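Local coordinates for octaprenyl-diphosphate synthase (Bacteroides thetaiotaomicron, PDB 3RMG), which probably acts as a magnesium-dependent prenyltransferase of the FPP/GGPP synthase family, building isoprenoid diphosphate chains, at residues A[124-129]-A[133-138]. Numbering follows the deposited sequence.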
loop_
_atom_site.group_PDB
_atom_site.type_symbol
_atom_site.label_atom_id
_atom_site.label_comp_id
_atom_site.label_asym_id
_atom_site.label_seq_id
_atom_site.Cartn_x
_atom_site.Cartn_y
_atom_site.Cartn_z
ATOM N N VAL A 124 -0.897 -5.393 8.768
ATOM C CA VAL A 124 -1.602 -5.968 9.910
ATOM C C VAL A 124 -0.811 -7.149 10.457
ATOM O O VAL A 124 -0.531 -7.232 11.664
ATOM C CB VAL A 124 -3.011 -6.467 9.514
ATOM C CG1 VAL A 124 -3.722 -7.102 10.725
ATOM C CG2 VAL A 124 -3.827 -5.334 8.922
ATOM N N HIS A 125 -0.427 -8.063 9.569
ATOM C CA HIS A 125 0.338 -9.223 10.026
ATOM C C HIS A 125 1.639 -8.791 10.703
ATOM O O HIS A 125 2.003 -9.305 11.758
ATOM C CB HIS A 125 0.560 -10.210 8.892
ATOM C CG HIS A 125 -0.649 -11.045 8.587
ATOM N ND1 HIS A 125 -1.040 -12.107 9.377
ATOM C CD2 HIS A 125 -1.557 -10.969 7.584
ATOM C CE1 HIS A 125 -2.127 -12.658 8.865
ATOM N NE2 HIS A 125 -2.462 -11.984 7.777
ATOM N N ALA A 126 2.329 -7.813 10.133
ATOM C CA ALA A 126 3.551 -7.356 10.778
ATOM C C ALA A 126 3.265 -6.905 12.214
ATOM O O ALA A 126 4.031 -7.183 13.133
ATOM C CB ALA A 126 4.196 -6.244 9.969
ATOM N N GLU A 127 2.151 -6.210 12.409
ATOM C CA GLU A 127 1.811 -5.705 13.735
ATOM C C GLU A 127 1.436 -6.866 14.662
ATOM O O GLU A 127 1.897 -6.954 15.811
ATOM C CB GLU A 127 0.692 -4.668 13.621
ATOM C CG GLU A 127 0.288 -4.042 14.937
ATOM C CD GLU A 127 -0.636 -4.950 15.724
ATOM O OE1 GLU A 127 -1.503 -5.615 15.080
ATOM O OE2 GLU A 127 -0.482 -4.988 16.967
ATOM N N GLN A 128 0.644 -7.795 14.145
ATOM C CA GLN A 128 0.351 -9.028 14.888
ATOM C C GLN A 128 1.574 -9.844 15.344
ATOM O O GLN A 128 1.418 -10.744 16.181
ATOM C CB GLN A 128 -0.597 -9.924 14.104
ATOM C CG GLN A 128 -1.997 -9.350 13.912
ATOM C CD GLN A 128 -2.907 -10.340 13.228
ATOM O OE1 GLN A 128 -3.026 -10.346 12.001
ATOM N NE2 GLN A 128 -3.529 -11.218 14.018
ATOM N N THR A 129 2.777 -9.548 14.821
ATOM C CA THR A 129 4.001 -10.141 15.393
ATOM C C THR A 129 4.312 -9.567 16.769
ATOM O O THR A 129 5.185 -10.070 17.493
ATOM C CB THR A 129 5.282 -9.886 14.545
ATOM O OG1 THR A 129 5.729 -8.532 14.733
ATOM C CG2 THR A 129 5.056 -10.171 13.063
ATOM N N GLU A 133 10.765 -4.180 15.723
ATOM C CA GLU A 133 11.825 -4.315 14.741
ATOM C C GLU A 133 11.268 -4.941 13.481
ATOM O O GLU A 133 11.597 -4.535 12.359
ATOM C CB GLU A 133 12.942 -5.159 15.311
ATOM C CG GLU A 133 13.395 -4.651 16.680
ATOM C CD GLU A 133 14.837 -4.979 16.977
ATOM O OE1 GLU A 133 15.706 -4.681 16.126
ATOM O OE2 GLU A 133 15.103 -5.530 18.068
ATOM N N ILE A 134 10.390 -5.910 13.666
ATOM C CA ILE A 134 9.828 -6.600 12.527
ATOM C C ILE A 134 8.902 -5.639 11.820
ATOM O O ILE A 134 8.843 -5.598 10.591
ATOM C CB ILE A 134 9.082 -7.870 12.950
ATOM C CG1 ILE A 134 10.094 -8.943 13.369
ATOM C CG2 ILE A 134 8.208 -8.339 11.829
ATOM C CD1 ILE A 134 9.453 -10.198 13.997
ATOM N N ILE A 135 8.178 -4.850 12.602
ATOM C CA ILE A 135 7.334 -3.818 12.027
ATOM C C ILE A 135 8.204 -2.809 11.274
ATOM O O ILE A 135 7.925 -2.445 10.139
ATOM C CB ILE A 135 6.476 -3.138 13.110
ATOM C CG1 ILE A 135 5.484 -4.164 13.695
ATOM C CG2 ILE A 135 5.727 -1.950 12.518
ATOM C CD1 ILE A 135 4.676 -3.683 14.882
ATOM N N ARG A 136 9.279 -2.377 11.915
ATOM C CA ARG A 136 10.229 -1.501 11.260
ATOM C C ARG A 136 10.766 -2.135 9.974
ATOM O O ARG A 136 10.840 -1.477 8.935
ATOM C CB ARG A 136 11.378 -1.172 12.214
ATOM C CG ARG A 136 12.051 0.154 11.935
ATOM C CD ARG A 136 12.326 0.884 13.241
ATOM N NE ARG A 136 12.714 -0.042 14.304
ATOM C CZ ARG A 136 12.538 0.184 15.603
ATOM N NH1 ARG A 136 11.979 1.312 16.017
ATOM N NH2 ARG A 136 12.924 -0.719 16.494
ATOM N N LEU A 137 11.131 -3.413 10.039
ATOM C CA LEU A 137 11.734 -4.083 8.892
ATOM C C LEU A 137 10.757 -4.140 7.720
ATOM O O LEU A 137 11.105 -3.846 6.580
ATOM C CB LEU A 137 12.220 -5.490 9.281
ATOM C CG LEU A 137 12.571 -6.488 8.170
ATOM C CD1 LEU A 137 13.414 -7.631 8.687
ATOM C CD2 LEU A 137 11.308 -7.044 7.547
ATOM N N VAL A 138 9.523 -4.525 7.992
ATOM C CA VAL A 138 8.582 -4.685 6.903
ATOM C C VAL A 138 8.222 -3.333 6.320
ATOM O O VAL A 138 8.113 -3.175 5.094
ATOM C CB VAL A 138 7.292 -5.355 7.360
ATOM C CG1 VAL A 138 6.281 -5.313 6.226
ATOM C CG2 VAL A 138 7.572 -6.784 7.789
#
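I135 and A126 meet where two antiparallel helices, joined by a short turn, come together in an alpha-helical hairpin of the all-helical prenyl synthase fold. Their CA atoms lie 5.3 Å apart, an approach that the small methyl of A126 permits. I135 lays its CG1 against the carbonyl, 3.4 Å from A126 O. With CG1 anti to the carbonyl carbon (chi1 -65°), the ethyl arm runs across the neighbouring helix, and I135 CD1 reaches 3.7 Å from E127 CA. One turn further along, V138 sets CG2 4.1 Å from A126 CB. At the turn, T129 OG1 donates to A126 O at 2.7 Å, nearly in line with the C=O, and the same oxygen also accepts T129 N; OG1 is further hydrogen-bonded to N131 N. The CG2 branch of I134 slants across T129, 3.8 Å from both its OG1 and CG2. A valine in place of T129 would probably cost A126 O its side-chain donor and N131 N its hydroxyl partner. The E127 carboxylate turns to R136 of the second subunit in a salt bridge. No hydrogen bond crosses between the segments; van der Waals contact holds them, while A126 O and T129 OG1 find partners within the turn.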